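Local coordinates for geranyltranstransferase (IspA) (Helicobacter pylori, PDB 3LLW), which probably acts as a magnesium-dependent prenyltransferase of the farnesyl/geranylgeranyl diphosphate synthase family, joining isoprenoid units in isoprene biosynthesis, at residues L181-H185 / K252-L258; F218-M222 / L271-V275. All coordinates share one frame. Residues are numbered along the deposited sequence.

Interaction 1: residues L181-H185 / K252-L258; sequences LTFLH and KNSFVNL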
# COMPACT_ATOMS: atom_id res chain seq x y z
N LEU A 181 -12.57 20.24 12.78
CA LEU A 181 -12.44 19.11 13.70
C LEU A 181 -13.28 17.89 13.30
O LEU A 181 -12.84 16.75 13.46
CB LEU A 181 -12.76 19.53 15.13
CG LEU A 181 -12.47 18.53 16.27
CD1 LEU A 181 -11.00 18.01 16.27
CD2 LEU A 181 -12.85 19.15 17.60
N THR A 182 -14.48 18.13 12.77
CA THR A 182 -15.33 17.06 12.25
C THR A 182 -14.69 16.45 11.00
O THR A 182 -14.73 15.24 10.80
CB THR A 182 -16.78 17.56 11.94
OG1 THR A 182 -17.31 18.27 13.06
CG2 THR A 182 -17.70 16.42 11.65
N PHE A 183 -14.09 17.30 10.18
CA PHE A 183 -13.38 16.88 8.98
C PHE A 183 -12.15 16.05 9.33
O PHE A 183 -11.89 15.04 8.71
CB PHE A 183 -12.96 18.13 8.19
CG PHE A 183 -12.33 17.83 6.86
CD1 PHE A 183 -10.96 17.57 6.76
CD2 PHE A 183 -13.10 17.86 5.71
CE1 PHE A 183 -10.37 17.30 5.52
CE2 PHE A 183 -12.51 17.60 4.46
CZ PHE A 183 -11.15 17.31 4.38
N LEU A 184 -11.38 16.49 10.32
CA LEU A 184 -10.21 15.73 10.71
C LEU A 184 -10.63 14.33 11.12
O LEU A 184 -10.08 13.34 10.61
CB LEU A 184 -9.41 16.49 11.78
CG LEU A 184 -8.60 15.93 12.95
CD1 LEU A 184 -7.97 14.59 12.73
CD2 LEU A 184 -7.52 16.95 13.29
N HIS A 185 -11.64 14.23 11.97
CA HIS A 185 -12.02 12.93 12.52
C HIS A 185 -12.81 12.05 11.55
O HIS A 185 -12.71 10.82 11.64
CB HIS A 185 -12.74 13.08 13.86
CG HIS A 185 -11.83 13.52 14.96
ND1 HIS A 185 -10.60 12.94 15.19
CD2 HIS A 185 -11.98 14.47 15.92
CE1 HIS A 185 -10.02 13.52 16.22
NE2 HIS A 185 -10.84 14.45 16.68
N LYS A 252 -4.76 17.53 22.81
CA LYS A 252 -5.02 16.94 21.49
C LYS A 252 -6.14 17.69 20.74
O LYS A 252 -6.77 18.59 21.31
CB LYS A 252 -5.39 15.46 21.69
CG LYS A 252 -5.09 14.53 20.51
CD LYS A 252 -5.48 13.09 20.83
CE LYS A 252 -5.42 12.20 19.59
NZ LYS A 252 -6.58 12.40 18.68
N ASN A 253 -6.35 17.35 19.47
CA ASN A 253 -7.48 17.86 18.68
C ASN A 253 -8.73 17.07 19.02
O ASN A 253 -9.04 16.07 18.36
CB ASN A 253 -7.24 17.69 17.18
CG ASN A 253 -6.11 18.54 16.65
OD1 ASN A 253 -5.19 18.01 16.04
ND2 ASN A 253 -6.20 19.86 16.84
N SER A 254 -9.44 17.49 20.05
CA SER A 254 -10.54 16.69 20.54
C SER A 254 -11.80 17.51 20.82
O SER A 254 -11.74 18.73 20.98
CB SER A 254 -10.09 15.89 21.78
OG SER A 254 -10.71 16.34 22.96
N PHE A 255 -12.94 16.83 20.86
CA PHE A 255 -14.21 17.48 21.11
C PHE A 255 -14.38 17.95 22.55
O PHE A 255 -15.17 18.85 22.82
CB PHE A 255 -15.36 16.57 20.71
CG PHE A 255 -15.59 16.53 19.24
CD1 PHE A 255 -16.31 17.54 18.61
CD2 PHE A 255 -15.08 15.50 18.48
CE1 PHE A 255 -16.51 17.52 17.24
CE2 PHE A 255 -15.30 15.46 17.10
CZ PHE A 255 -16.01 16.47 16.49
N VAL A 256 -13.63 17.35 23.47
CA VAL A 256 -13.60 17.84 24.85
C VAL A 256 -12.94 19.23 24.92
O VAL A 256 -13.36 20.08 25.70
CB VAL A 256 -12.96 16.81 25.82
CG1 VAL A 256 -12.95 17.34 27.27
CG2 VAL A 256 -13.70 15.46 25.74
N ASN A 257 -11.94 19.48 24.08
CA ASN A 257 -11.31 20.80 24.03
C ASN A 257 -12.18 21.84 23.36
O ASN A 257 -12.29 22.96 23.84
CB ASN A 257 -9.95 20.73 23.35
CG ASN A 257 -8.90 20.06 24.20
OD1 ASN A 257 -9.12 19.85 25.39
ND2 ASN A 257 -7.77 19.72 23.60
N LEU A 258 -12.80 21.46 22.24
CA LEU A 258 -13.69 22.36 21.52
C LEU A 258 -14.95 22.66 22.33
O LEU A 258 -15.31 23.82 22.49
CB LEU A 258 -14.05 21.78 20.15
CG LEU A 258 -15.03 22.59 19.29
CD1 LEU A 258 -14.43 23.86 18.72
CD2 LEU A 258 -15.54 21.73 18.18
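A histidine side chain holds the backbone of an inverse gamma turn here: His185 NE2 donates to Asn253 O at 2.9 Å, the carbonyl of the turn's central residue. Imidazole suits the place because it offers an N-H donor at NE2 and a flat carbon edge that can lie against an aromatic ring; His185 CD2 lies 3.7 Å from Phe255 CE2, the two rings meeting obliquely. One helical turn earlier, Leu181 points toward the other segment, its CD1 3.5 Å from Asn253 O. Leu181 CD2 sits over a face of the Phe255 ring, a CH-pi contact 4.0 Å from the centroid, and also reaches Leu258 CD2 at 3.8 Å. Ser254 is the N-cap of the short helix, Ser254 OG accepting a weak bond from Val256 N (3.1 Å), while Asn253 ND2 is satisfied by Phe171 O. An N-capped helix start is thus packed on helix 178-204 in the helical bundle of the prenyl synthase family, with poorly ordered Lys252 about 6 Å, side chain to side chain, from Asp100, which binds Mg(2+) in this protein although no ion is bound to this chain here.

Interaction 2: residues F218-M222 / L271-V275; sequences FGLKM and LKTEV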
# COMPACT_ATOMS: atom_id res chain seq x y z
N PHE A 218 -23.80 5.29 7.45
CA PHE A 218 -23.94 4.83 8.83
C PHE A 218 -22.58 4.79 9.52
O PHE A 218 -22.43 5.29 10.64
CB PHE A 218 -24.60 3.46 8.88
CG PHE A 218 -24.74 2.91 10.27
CD1 PHE A 218 -25.59 3.51 11.19
CD2 PHE A 218 -24.03 1.77 10.66
CE1 PHE A 218 -25.72 3.00 12.49
CE2 PHE A 218 -24.17 1.25 11.94
CZ PHE A 218 -25.02 1.87 12.86
N GLY A 219 -21.60 4.21 8.81
CA GLY A 219 -20.24 4.08 9.30
C GLY A 219 -19.55 5.39 9.56
O GLY A 219 -18.83 5.53 10.55
N LEU A 220 -19.78 6.36 8.68
CA LEU A 220 -19.28 7.72 8.88
C LEU A 220 -19.82 8.33 10.17
O LEU A 220 -19.07 8.94 10.95
CB LEU A 220 -19.65 8.60 7.68
CG LEU A 220 -18.60 9.09 6.68
CD1 LEU A 220 -17.46 8.11 6.44
CD2 LEU A 220 -19.28 9.46 5.35
N LYS A 221 -21.12 8.14 10.40
CA LYS A 221 -21.81 8.69 11.57
C LYS A 221 -21.36 7.98 12.83
O LYS A 221 -21.11 8.61 13.86
CB LYS A 221 -23.32 8.57 11.40
CG LYS A 221 -24.10 9.65 12.10
CD LYS A 221 -25.60 9.45 11.92
CE LYS A 221 -26.27 10.73 11.46
NZ LYS A 221 -25.68 11.96 12.11
N MET A 222 -21.25 6.67 12.75
CA MET A 222 -20.82 5.87 13.88
C MET A 222 -19.34 6.07 14.24
O MET A 222 -18.96 6.01 15.41
CB MET A 222 -21.11 4.41 13.60
CG MET A 222 -20.69 3.49 14.71
SD MET A 222 -19.57 2.30 14.00
CE MET A 222 -20.71 1.47 12.89
N LEU A 271 -25.75 11.87 19.55
CA LEU A 271 -25.27 11.08 18.41
C LEU A 271 -25.61 9.60 18.55
O LEU A 271 -26.11 8.98 17.59
CB LEU A 271 -23.77 11.24 18.19
CG LEU A 271 -23.27 12.32 17.24
CD1 LEU A 271 -21.77 12.28 17.25
CD2 LEU A 271 -23.82 12.14 15.82
N LYS A 272 -25.34 9.06 19.74
CA LYS A 272 -25.70 7.69 20.15
C LYS A 272 -27.12 7.37 19.71
O LYS A 272 -27.36 6.40 19.00
CB LYS A 272 -25.69 7.58 21.67
CG LYS A 272 -24.81 6.51 22.26
CD LYS A 272 -23.45 7.08 22.64
CE LYS A 272 -22.91 6.48 23.94
NZ LYS A 272 -23.48 7.11 25.16
N THR A 273 -28.03 8.24 20.16
CA THR A 273 -29.46 8.13 19.93
C THR A 273 -29.73 8.12 18.44
O THR A 273 -30.37 7.21 17.94
CB THR A 273 -30.23 9.31 20.62
OG1 THR A 273 -30.14 9.17 22.04
CG2 THR A 273 -31.70 9.35 20.19
N GLU A 274 -29.18 9.12 17.76
CA GLU A 274 -29.32 9.31 16.32
C GLU A 274 -28.84 8.09 15.53
O GLU A 274 -29.51 7.65 14.59
CB GLU A 274 -28.52 10.54 15.93
CG GLU A 274 -28.93 11.17 14.62
CD GLU A 274 -28.07 12.37 14.28
OE1 GLU A 274 -27.33 12.86 15.16
OE2 GLU A 274 -28.14 12.83 13.12
N VAL A 275 -27.69 7.56 15.94
CA VAL A 275 -27.07 6.36 15.35
C VAL A 275 -28.00 5.16 15.54
O VAL A 275 -28.41 4.55 14.55
CB VAL A 275 -25.63 6.10 15.95
CG1 VAL A 275 -25.16 4.68 15.74
CG2 VAL A 275 -24.61 7.06 15.34
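Two nearly antiparallel helices of the prenyl synthase helical bundle pack here, their local axes 10.5 Å apart at closest approach and their N-to-C directions 162° apart. Within each helix one i to i-4 backbone bond lies inside the segment: Met222 N donates to Phe218 O at 2.8 Å, and Val275 N to Leu271 O at 2.7 Å. The charged groups pair across the gap, where Lys221 NZ donates to Glu274 OE2 at 2.8 Å in a salt bridge. Long, flexible side chains suit this more exposed border, since the aliphatic parts of Lys221 and Glu274 together bridge the helices; Lys221 CG also lies 4.2 Å from Val275 CG2. The buried side chains that meet here, Phe218, Met222, Leu271 and Val275, are apolar. Val275, compact and branched, fits between the helices, and Leu297 of helix 287-301 packs against Phe218, Met222 and Val275. Phe218 also stacks on Trp214, while across the interface Phe218 CE1 meets Val275 CG1 at 3.7 Å.

In the fold
From the N terminus, the chain first reaches 181-185 near the start of helix 178-204, then returns along helix 209-236, which carries 218-222. After an unmodelled gap it re-emerges at 252-258, closing interaction 1 over 66 intervening residues; helix 261-279 then brings 271-275 back to 218-222, closing interaction 2 over 48. The segments alternate, so the two closures cross rather than nest. Interaction 1 ties the short helix 255-259 and the turn before it to helix 178-204, whereas interaction 2 ties helix 261-279 to helix 209-236. Their centres lie about 17 Å apart and their nearest atoms about 7 Å, without touching. Together they fasten the region after the gap to two successive helices of the bundle.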